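Local coordinates for protein serpin B3 (Homo sapiens, PDB 4ZK3) that probably inhibits proteases through a reactive loop, as serpins do, and, as Pso p27, forms a compact structure that builds large aggregates and is associated with psoriasis, at residues P285-E290 with V334-E339; P368-I373 with Y384-S389. All coordinates share one frame; numbering follows the deposited sequence.

Contact 1: residues P285-E290 with V334-E339; sequences PRFKVE and VEVTEE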
# COMPACT_ATOMS: atom_id res chain seq x y z
N PRO A 285 9.36 -18.61 1.62
CA PRO A 285 9.94 -18.38 2.94
C PRO A 285 8.95 -17.72 3.93
O PRO A 285 8.00 -17.03 3.54
CB PRO A 285 11.11 -17.47 2.65
CG PRO A 285 10.69 -16.73 1.40
CD PRO A 285 9.89 -17.69 0.61
N ARG A 286 9.14 -18.00 5.21
CA ARG A 286 8.53 -17.22 6.28
C ARG A 286 9.31 -15.97 6.20
O ARG A 286 10.54 -16.02 6.08
CB ARG A 286 8.80 -17.84 7.65
CG ARG A 286 8.12 -19.16 7.89
CD ARG A 286 8.36 -19.77 9.29
NE ARG A 286 8.31 -18.79 10.36
CZ ARG A 286 7.29 -18.57 11.19
NH1 ARG A 286 6.19 -19.31 11.19
NH2 ARG A 286 7.40 -17.60 12.06
N PHE A 287 8.63 -14.83 6.17
CA PHE A 287 9.33 -13.56 6.12
C PHE A 287 8.51 -12.43 6.73
O PHE A 287 7.27 -12.51 6.84
CB PHE A 287 9.79 -13.19 4.69
CG PHE A 287 8.67 -12.86 3.69
CD1 PHE A 287 8.20 -11.56 3.53
CD2 PHE A 287 8.20 -13.81 2.86
CE1 PHE A 287 7.27 -11.26 2.54
CE2 PHE A 287 7.25 -13.55 1.90
CZ PHE A 287 6.76 -12.26 1.74
N LYS A 288 9.21 -11.36 7.06
CA LYS A 288 8.61 -10.17 7.64
C LYS A 288 9.26 -8.97 7.03
O LYS A 288 10.49 -8.89 6.99
CB LYS A 288 8.87 -10.18 9.13
CG LYS A 288 8.41 -8.95 9.90
CD LYS A 288 8.67 -9.08 11.39
CE LYS A 288 7.71 -10.08 12.01
NZ LYS A 288 7.98 -10.23 13.46
N VAL A 289 8.48 -8.04 6.51
CA VAL A 289 9.03 -6.81 6.01
C VAL A 289 8.36 -5.61 6.70
O VAL A 289 7.12 -5.52 6.74
CB VAL A 289 8.85 -6.73 4.49
CG1 VAL A 289 9.24 -5.35 3.95
CG2 VAL A 289 9.64 -7.82 3.77
N GLU A 290 9.18 -4.63 7.11
CA GLU A 290 8.71 -3.43 7.72
C GLU A 290 9.43 -2.27 7.09
O GLU A 290 10.64 -2.21 7.12
CB GLU A 290 8.99 -3.53 9.20
CG GLU A 290 8.41 -4.77 9.83
CD GLU A 290 8.47 -4.73 11.36
OE1 GLU A 290 9.06 -5.65 11.94
OE2 GLU A 290 7.86 -3.80 11.97
N VAL A 334 4.40 -6.45 6.63
CA VAL A 334 3.79 -7.71 6.23
C VAL A 334 4.55 -8.83 6.91
O VAL A 334 5.79 -8.76 7.04
CB VAL A 334 3.81 -7.89 4.66
CG1 VAL A 334 5.21 -7.83 4.10
CG2 VAL A 334 3.05 -9.13 4.21
N GLU A 335 3.82 -9.86 7.29
CA GLU A 335 4.44 -11.11 7.72
C GLU A 335 3.73 -12.26 7.08
O GLU A 335 2.51 -12.35 7.12
CB GLU A 335 4.40 -11.28 9.26
CG GLU A 335 5.08 -12.58 9.70
CD GLU A 335 5.31 -12.72 11.18
OE1 GLU A 335 4.62 -12.06 11.97
OE2 GLU A 335 6.19 -13.53 11.52
N VAL A 336 4.50 -13.19 6.57
CA VAL A 336 4.01 -14.43 5.98
C VAL A 336 4.45 -15.63 6.84
O VAL A 336 5.60 -15.73 7.23
CB VAL A 336 4.57 -14.47 4.52
CG1 VAL A 336 4.52 -15.85 3.89
CG2 VAL A 336 3.80 -13.45 3.68
N THR A 337 3.49 -16.51 7.16
CA THR A 337 3.70 -17.70 7.95
C THR A 337 3.03 -18.85 7.22
O THR A 337 2.43 -18.66 6.15
CB THR A 337 3.05 -17.61 9.36
OG1 THR A 337 1.61 -17.72 9.23
CG2 THR A 337 3.43 -16.31 10.06
N GLU A 338 3.14 -20.04 7.81
CA GLU A 338 2.43 -21.24 7.35
C GLU A 338 0.89 -21.14 7.40
O GLU A 338 0.20 -21.81 6.62
CB GLU A 338 2.89 -22.48 8.18
CG GLU A 338 4.35 -22.85 7.96
CD GLU A 338 5.36 -22.15 8.87
OE1 GLU A 338 5.02 -21.14 9.52
OE2 GLU A 338 6.54 -22.57 8.93
N GLU A 339 0.36 -20.33 8.32
CA GLU A 339 -1.11 -20.17 8.44
C GLU A 339 -1.73 -19.20 7.42
O GLU A 339 -2.86 -19.44 6.95
CB GLU A 339 -1.55 -19.72 9.86
CG GLU A 339 -1.61 -20.91 10.88
CD GLU A 339 -0.21 -21.48 11.22
OE1 GLU A 339 0.76 -20.67 11.31
OE2 GLU A 339 -0.08 -22.72 11.37
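Arg286 reaches Glu338 because its chain bends at chi3 (42°), while Glu338 folds back at its own chi2; the two side chains cross nearly perpendicularly. NH1 gives its hydrogen to the syn lone pair of Glu338 OE1 at 2.7 Å, with the oxygen close to the guanidinium plane, so this is a salt bridge carried by one hydrogen bond. Glu338 OE2 is held separately by Thr195 OG1, which fixes the carboxylate from its other oxygen.

Behind this bridge, the strands run antiparallel at 178°. Phe287 and Val336 form a hydrogen-bonded pair: Val336 N donates to Phe287 O at 2.9 Å, whereas the return bond from Phe287 N to Val336 O is weak at 3.3 Å. Val289 and Val334 exchange two bonds, neither of them weak. On the face shared by Phe287, Val289, Val334 and Val336, the aromatic ring takes Val336 CB over one face, 4.1 Å from its centroid and 21° off the normal, and Val336 CG2 comes to 3.7 Å from Phe287 CZ. Lys288 and Glu335 occupy the reverse face, where Lys288 NZ and Glu335 OE1 stay 4.1 Å apart.

In serpin terms these strands belong to sheet A. Strand 340-351 pairs with both 325-336 and 174-185, consistent with the reactive loop inserted as in relaxed serpins. Chemically, the contact divides into an apolar face and a charged one: Glu335, beyond salt-bridge distance of both Lys288 and Arg286, probably feels their charge without a direct bond, while Arg286-Glu338 is in salt-bridge contact where strand 325-336 gives way to the turn.

Contact 2: residues P368-I373 with Y384-S389; sequences PFLFFI and YGRFSS
Phe369 and Phe387 meet obliquely across the antiparallel beta hairpin made by strands 369-375 and 380-387, the C-terminal hairpin of serpin sheet B. Their planes stand 37° apart, neither a stack nor edge-to-face, and the closest carbons, Phe369 CE2 and Phe387 CD2, are 3.5 Å apart. A CH-pi contact accompanies it: Phe387 CB sits over a face of the Phe369 ring, 3.9 Å from its centroid. Phe369 CG lies between its backbone N and carbonyl carbon (chi1 60°), which tips the ring toward the partner strand.

Phe371 has the same first torsion, and its ring lies above Gly385, whose CA is 4.3 Å from the centroid. Because Gly385 carries no side chain, the ring can settle directly on the backbone; Phe387 N meets its edge. Phe287 packs edge-to-face with Phe371, setting this face against strand 276-294.

On the reverse face, the Phe372 and Tyr384 rings are nearly parallel (18°) but slid so far apart that they barely overlap, and the closest approach is Phe372 CB to Tyr384 CD2 at 3.6 Å. Leu370 bridges two residues there: CD1 approaches the Tyr384 hydroxyl and CD2 rests on Arg386 CB at 3.8 Å. Beyond that aliphatic contact, Arg386 turns its guanidinium to Glu258, in a salt bridge through NH1, and to Asn25 O through NH2.

Two reciprocal pairs of backbone hydrogen bonds, Phe369 with Phe387 and Phe371 with Gly385, set the register. At the end of the ladder Ser388 O is buried without a polar partner in the model, and lies 3.8 Å from Pro368 CG.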
# COMPACT_ATOMS: atom_id res chain seq x y z
N PRO A 368 15.47 -13.07 -4.95
CA PRO A 368 14.55 -11.98 -4.84
C PRO A 368 13.32 -12.10 -5.69
O PRO A 368 13.44 -12.54 -6.85
CB PRO A 368 15.37 -10.79 -5.29
CG PRO A 368 16.71 -11.13 -4.84
CD PRO A 368 16.84 -12.60 -5.09
N PHE A 369 12.16 -11.71 -5.14
CA PHE A 369 10.90 -11.79 -5.86
C PHE A 369 10.00 -10.58 -5.58
O PHE A 369 10.22 -9.89 -4.58
CB PHE A 369 10.17 -13.10 -5.53
CG PHE A 369 9.84 -13.27 -4.05
CD1 PHE A 369 8.66 -12.75 -3.50
CD2 PHE A 369 10.71 -13.97 -3.21
CE1 PHE A 369 8.34 -12.92 -2.16
CE2 PHE A 369 10.39 -14.17 -1.85
CZ PHE A 369 9.22 -13.63 -1.32
N LEU A 370 9.01 -10.34 -6.48
CA LEU A 370 7.95 -9.36 -6.27
C LEU A 370 6.66 -10.02 -5.78
O LEU A 370 6.39 -11.17 -6.07
CB LEU A 370 7.68 -8.56 -7.52
CG LEU A 370 8.94 -7.96 -8.15
CD1 LEU A 370 8.67 -7.60 -9.63
CD2 LEU A 370 9.47 -6.76 -7.41
N PHE A 371 5.88 -9.34 -4.95
CA PHE A 371 4.68 -9.97 -4.50
C PHE A 371 3.68 -8.87 -4.24
O PHE A 371 4.05 -7.68 -3.99
CB PHE A 371 4.95 -10.86 -3.27
CG PHE A 371 5.41 -10.09 -2.04
CD1 PHE A 371 6.75 -9.71 -1.90
CD2 PHE A 371 4.52 -9.73 -1.04
CE1 PHE A 371 7.20 -8.97 -0.81
CE2 PHE A 371 4.96 -8.96 0.06
CZ PHE A 371 6.31 -8.57 0.16
N PHE A 372 2.41 -9.23 -4.27
CA PHE A 372 1.35 -8.29 -3.91
C PHE A 372 0.11 -9.01 -3.46
O PHE A 372 -0.06 -10.20 -3.75
CB PHE A 372 1.08 -7.28 -5.02
CG PHE A 372 0.54 -7.87 -6.29
CD1 PHE A 372 -0.82 -8.03 -6.47
CD2 PHE A 372 1.40 -8.19 -7.34
CE1 PHE A 372 -1.30 -8.52 -7.67
CE2 PHE A 372 0.94 -8.71 -8.54
CZ PHE A 372 -0.43 -8.85 -8.73
N ILE A 373 -0.71 -8.26 -2.71
CA ILE A 373 -1.96 -8.75 -2.21
C ILE A 373 -3.07 -8.00 -2.93
O ILE A 373 -3.15 -6.78 -2.88
CB ILE A 373 -2.07 -8.62 -0.68
CG1 ILE A 373 -1.03 -9.52 0.02
CG2 ILE A 373 -3.49 -8.99 -0.21
CD1 ILE A 373 -0.81 -9.17 1.47
N TYR A 384 1.91 -3.99 -2.02
CA TYR A 384 2.88 -4.36 -3.06
C TYR A 384 4.28 -4.30 -2.49
O TYR A 384 4.58 -3.43 -1.69
CB TYR A 384 2.77 -3.41 -4.29
CG TYR A 384 3.57 -3.83 -5.49
CD1 TYR A 384 4.89 -3.46 -5.64
CD2 TYR A 384 3.01 -4.66 -6.47
CE1 TYR A 384 5.60 -3.83 -6.75
CE2 TYR A 384 3.73 -5.07 -7.58
CZ TYR A 384 5.04 -4.69 -7.69
OH TYR A 384 5.77 -5.05 -8.80
N GLY A 385 5.13 -5.21 -2.94
CA GLY A 385 6.43 -5.34 -2.34
C GLY A 385 7.47 -6.08 -3.11
O GLY A 385 7.18 -6.77 -4.10
N ARG A 386 8.70 -5.90 -2.66
CA ARG A 386 9.84 -6.65 -3.17
C ARG A 386 10.60 -7.20 -1.98
O ARG A 386 10.91 -6.45 -1.01
CB ARG A 386 10.81 -5.77 -3.95
CG ARG A 386 12.12 -6.52 -4.26
CD ARG A 386 13.09 -5.68 -5.01
NE ARG A 386 13.74 -4.75 -4.16
CZ ARG A 386 14.32 -3.61 -4.55
NH1 ARG A 386 14.29 -3.17 -5.80
NH2 ARG A 386 14.94 -2.87 -3.64
N PHE A 387 10.80 -8.50 -2.00
CA PHE A 387 11.63 -9.19 -1.00
C PHE A 387 12.99 -9.53 -1.59
O PHE A 387 13.08 -10.43 -2.41
CB PHE A 387 10.98 -10.50 -0.61
CG PHE A 387 11.64 -11.15 0.59
CD1 PHE A 387 11.55 -10.56 1.85
CD2 PHE A 387 12.37 -12.34 0.44
CE1 PHE A 387 12.15 -11.16 2.94
CE2 PHE A 387 12.95 -12.96 1.54
CZ PHE A 387 12.83 -12.36 2.79
N SER A 388 14.02 -8.80 -1.19
CA SER A 388 15.37 -8.95 -1.69
C SER A 388 16.27 -9.72 -0.75
O SER A 388 17.23 -10.35 -1.19
CB SER A 388 15.98 -7.56 -1.88
OG SER A 388 15.23 -6.83 -2.87
N SER A 389 16.03 -9.59 0.55
CA SER A 389 16.81 -10.31 1.56
C SER A 389 16.12 -10.41 2.90
O SER A 389 15.55 -9.43 3.34
CB SER A 389 18.13 -9.59 1.83
OG SER A 389 18.86 -10.28 2.84

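Following the chain from the N terminus, strand 276-294 supplies the first half of contact 1; the 43 residues between segments 285-290 and 334-339 include helices 296-302 and 315-318 and most of strand 325-336, which brings the chain back antiparallel. The chain then runs through strand 340-351 and strand 361-364, the latter parallel to 276-294, before contact 2 opens. Contact 2 closes a much shorter loop of 10 residues, so the two lie in series, without nesting or crossing. Their centres are 11 Å apart and their apolar faces touch: Phe287 CB is 3.6 Å from Phe387 CE1, and Phe287 CE2 is 3.8 Å from Phe369 CZ. This packing joins the sheet A strands to the C-terminal hairpin of sheet B.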